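PDB 5USB: protection of telomeres protein 1 from Schizosaccharomyces pombe, which binds single-stranded telomeric DNA to protect the 3'-end overhang of chromosomes and regulates telomerase and telomere length. Local coordinates for residues A[119-122]-A[123-127]. The protein carries 1 engineered substitution. Sequence-based numbering, arbitrary orientation.
Sequences EKVD and SEEPE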
ATOM      1  N   GLU A 119       3.826  -5.820  -8.219  1.00 15.64           N
ATOM      2  CA  GLU A 119       4.920  -6.723  -8.271  1.00 15.87           C
ATOM      3  C   GLU A 119       5.938  -6.392  -7.169  1.00 16.95           C
ATOM      4  O   GLU A 119       6.012  -5.306  -6.692  1.00 16.82           O
ATOM      5  CB  GLU A 119       5.611  -6.723  -9.633  1.00 21.10           C
ATOM      6  CG  GLU A 119       4.765  -7.214 -10.813  1.00 24.92           C
ATOM      7  CD  GLU A 119       4.537  -8.739 -10.872  1.00 24.80           C
ATOM      8  OE1 GLU A 119       4.889  -9.403  -9.939  1.00 22.76           O
ATOM      9  OE2 GLU A 119       4.000  -9.258 -11.879  1.00 28.62           O
ATOM     10  N   LYS A 120       6.695  -7.390  -6.792  1.00 15.03           N
ATOM     11  CA  LYS A 120       7.720  -7.208  -5.816  1.00 12.77           C
ATOM     12  C   LYS A 120       8.915  -6.498  -6.476  1.00 20.68           C
ATOM     13  O   LYS A 120       9.213  -6.761  -7.599  1.00 23.06           O
ATOM     14  CB  LYS A 120       8.099  -8.604  -5.288  1.00 17.26           C
ATOM     15  CG  LYS A 120       8.882  -8.679  -3.997  1.00 25.39           C
ATOM     16  CD  LYS A 120       9.086 -10.117  -3.532  1.00 25.46           C
ATOM     17  CE  LYS A 120       7.868 -10.751  -2.882  1.00 26.18           C
ATOM     18  NZ  LYS A 120       8.219 -11.867  -1.951  1.00 33.17           N
ATOM     19  N   VAL A 121       9.568  -5.602  -5.749  1.00 16.17           N
ATOM     20  CA  VAL A 121      10.718  -4.894  -6.218  1.00 18.79           C
ATOM     21  C   VAL A 121      11.925  -5.437  -5.441  1.00 23.46           C
ATOM     22  O   VAL A 121      11.882  -5.515  -4.269  1.00 23.45           O
ATOM     23  CB  VAL A 121      10.612  -3.378  -5.965  1.00 18.24           C
ATOM     24  CG1 VAL A 121      11.850  -2.656  -6.441  1.00 20.11           C
ATOM     25  CG2 VAL A 121       9.438  -2.803  -6.680  1.00 21.21           C
ATOM     26  N   ASP A 122      12.993  -5.794  -6.118  1.00 25.47           N
ATOM     27  CA  ASP A 122      14.170  -6.290  -5.453  1.00 32.65           C
ATOM     28  C   ASP A 122      14.677  -5.216  -4.559  1.00 27.13           C
ATOM     29  O   ASP A 122      14.811  -4.125  -4.978  1.00 30.18           O
ATOM     30  CB  ASP A 122      15.222  -6.642  -6.487  1.00 41.96           C
ATOM     31  CG  ASP A 122      16.596  -6.782  -5.916  1.00 53.32           C
ATOM     32  OD1 ASP A 122      16.802  -7.470  -4.901  1.00 59.27           O
ATOM     33  OD2 ASP A 122      17.497  -6.223  -6.532  1.00 59.60           O
ATOM     34  N   SER A 123      15.031  -5.554  -3.337  1.00 35.77           N
ATOM     35  CA  SER A 123      15.451  -4.532  -2.393  1.00 35.61           C
ATOM     36  C   SER A 123      16.610  -3.612  -2.755  1.00 41.01           C
ATOM     37  O   SER A 123      16.768  -2.641  -2.112  1.00 43.32           O
ATOM     38  CB  SER A 123      15.630  -5.079  -0.980  1.00 39.73           C
ATOM     39  OG  SER A 123      16.527  -6.174  -0.905  1.00 46.94           O
ATOM     40  N   GLU A 124      17.451  -3.924  -3.711  1.00 41.21           N
ATOM     41  CA  GLU A 124      18.489  -3.032  -4.205  1.00 42.43           C
ATOM     42  C   GLU A 124      18.154  -2.012  -5.272  1.00 41.76           C
ATOM     43  O   GLU A 124      19.000  -1.236  -5.629  1.00 40.18           O
ATOM     44  CB  GLU A 124      19.592  -3.862  -4.793  1.00 54.72           C
ATOM     45  CG  GLU A 124      20.146  -4.894  -3.843  1.00 60.97           C
ATOM     46  CD  GLU A 124      21.274  -5.738  -4.457  1.00 70.95           C
ATOM     47  OE1 GLU A 124      21.841  -5.391  -5.546  1.00 68.46           O
ATOM     48  OE2 GLU A 124      21.613  -6.736  -3.815  1.00 63.82           O
ATOM     49  N   GLU A 125      16.967  -2.006  -5.836  1.00 36.84           N
ATOM     50  CA  GLU A 125      16.665  -1.069  -6.836  1.00 37.31           C
ATOM     51  C   GLU A 125      16.751   0.367  -6.373  1.00 37.11           C
ATOM     52  O   GLU A 125      16.246   0.718  -5.375  1.00 28.39           O
ATOM     53  CB  GLU A 125      15.290  -1.386  -7.358  1.00 33.42           C
ATOM     54  CG  GLU A 125      15.295  -2.718  -8.058  1.00 44.29           C
ATOM     55  CD  GLU A 125      16.197  -2.719  -9.269  1.00 56.32           C
ATOM     56  OE1 GLU A 125      17.009  -3.634  -9.456  1.00 51.64           O
ATOM     57  OE2 GLU A 125      16.095  -1.755 -10.024  1.00 62.70           O
ATOM     58  N   PRO A 126      17.405   1.218  -7.148  1.00 35.46           N
ATOM     59  CA  PRO A 126      17.456   2.627  -6.820  1.00 30.60           C
ATOM     60  C   PRO A 126      16.124   3.363  -6.600  1.00 29.33           C
ATOM     61  O   PRO A 126      16.148   4.326  -5.914  1.00 27.72           O
ATOM     62  CB  PRO A 126      18.137   3.208  -8.052  1.00 36.85           C
ATOM     63  CG  PRO A 126      19.072   2.171  -8.413  1.00 42.39           C
ATOM     64  CD  PRO A 126      18.416   0.878  -8.170  1.00 40.04           C
ATOM     65  N   GLU A 127      15.026   2.958  -7.207  1.00 26.62           N
ATOM     66  CA  GLU A 127      13.789   3.634  -6.980  1.00 24.39           C
ATOM     67  C   GLU A 127      13.372   3.478  -5.542  1.00 24.99           C
ATOM     68  O   GLU A 127      12.481   4.142  -5.138  1.00 24.78           O
ATOM     69  CB  GLU A 127      12.685   3.108  -7.874  1.00 29.71           C
ATOM     70  CG  GLU A 127      12.732   3.606  -9.303  1.00 35.33           C
ATOM     71  CD  GLU A 127      12.558   5.091  -9.456  1.00 37.48           C
ATOM     72  OE1 GLU A 127      13.002   5.611 -10.470  1.00 44.94           O
ATOM     73  OE2 GLU A 127      11.967   5.736  -8.607  1.00 36.48           O
TER
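Asp-122 and Glu-125 close a type I beta turn where the chain leaves strand 117-121, the amide N of Glu-125 donating to the carbonyl O of Asp-122 over 3.1 Å in an almost perfectly straight N-H...O bond (179°). The amide of Ser-123 lies 3.0 Å from Asp-122 OD1, but at an angle too poor for a hydrogen bond.

The carboxylates of Asp-122, Glu-124 and Glu-125 gather on one side of the turn. In Asp-122, chi1 of 163° swings CG away from the backbone N and over the following peptide, so that OD2 comes within 3.6 Å of Glu-124 CB. A bend about CB-CG turns the Glu-125 carboxylate back toward Asp-122, OE1 ending 3.9 Å from Asp-122 OD2; Glu-124 OE1 stands slightly farther from the same oxygen, the carboxylate planes of Asp-122 and Glu-124 being 51° apart. Three acidic groups thus crowd a largely exposed surface; the like charges would be expected to repel one another and could raise the proton affinities somewhat, an effect that solvent probably tempers.

In this OB-fold, the ssDNA-binding domain crystallised here, the turn leads from strand 117-121 through the 3-10 segment at 126-127 toward helix 129-138, the nearest atom of the contact about 15 Å from the bound nucleic acid. Val-121, still backbone-bonded to Tyr-86 of the neighbouring antiparallel strand 86-90, supplies the apolar contact: its CG1 methyl packs obliquely against the aliphatic part of Glu-125, 3.8 Å from CB. The same valine also rests on Val-88 and on Tyr-18 of strand 14-26. Glu-125 CG additionally passes 3.4 Å from Asp-122 O, on the carbonyl that accepts the turn bond. From the following helix, Lys-132 NZ donates to the carbonyl O of Ser-123.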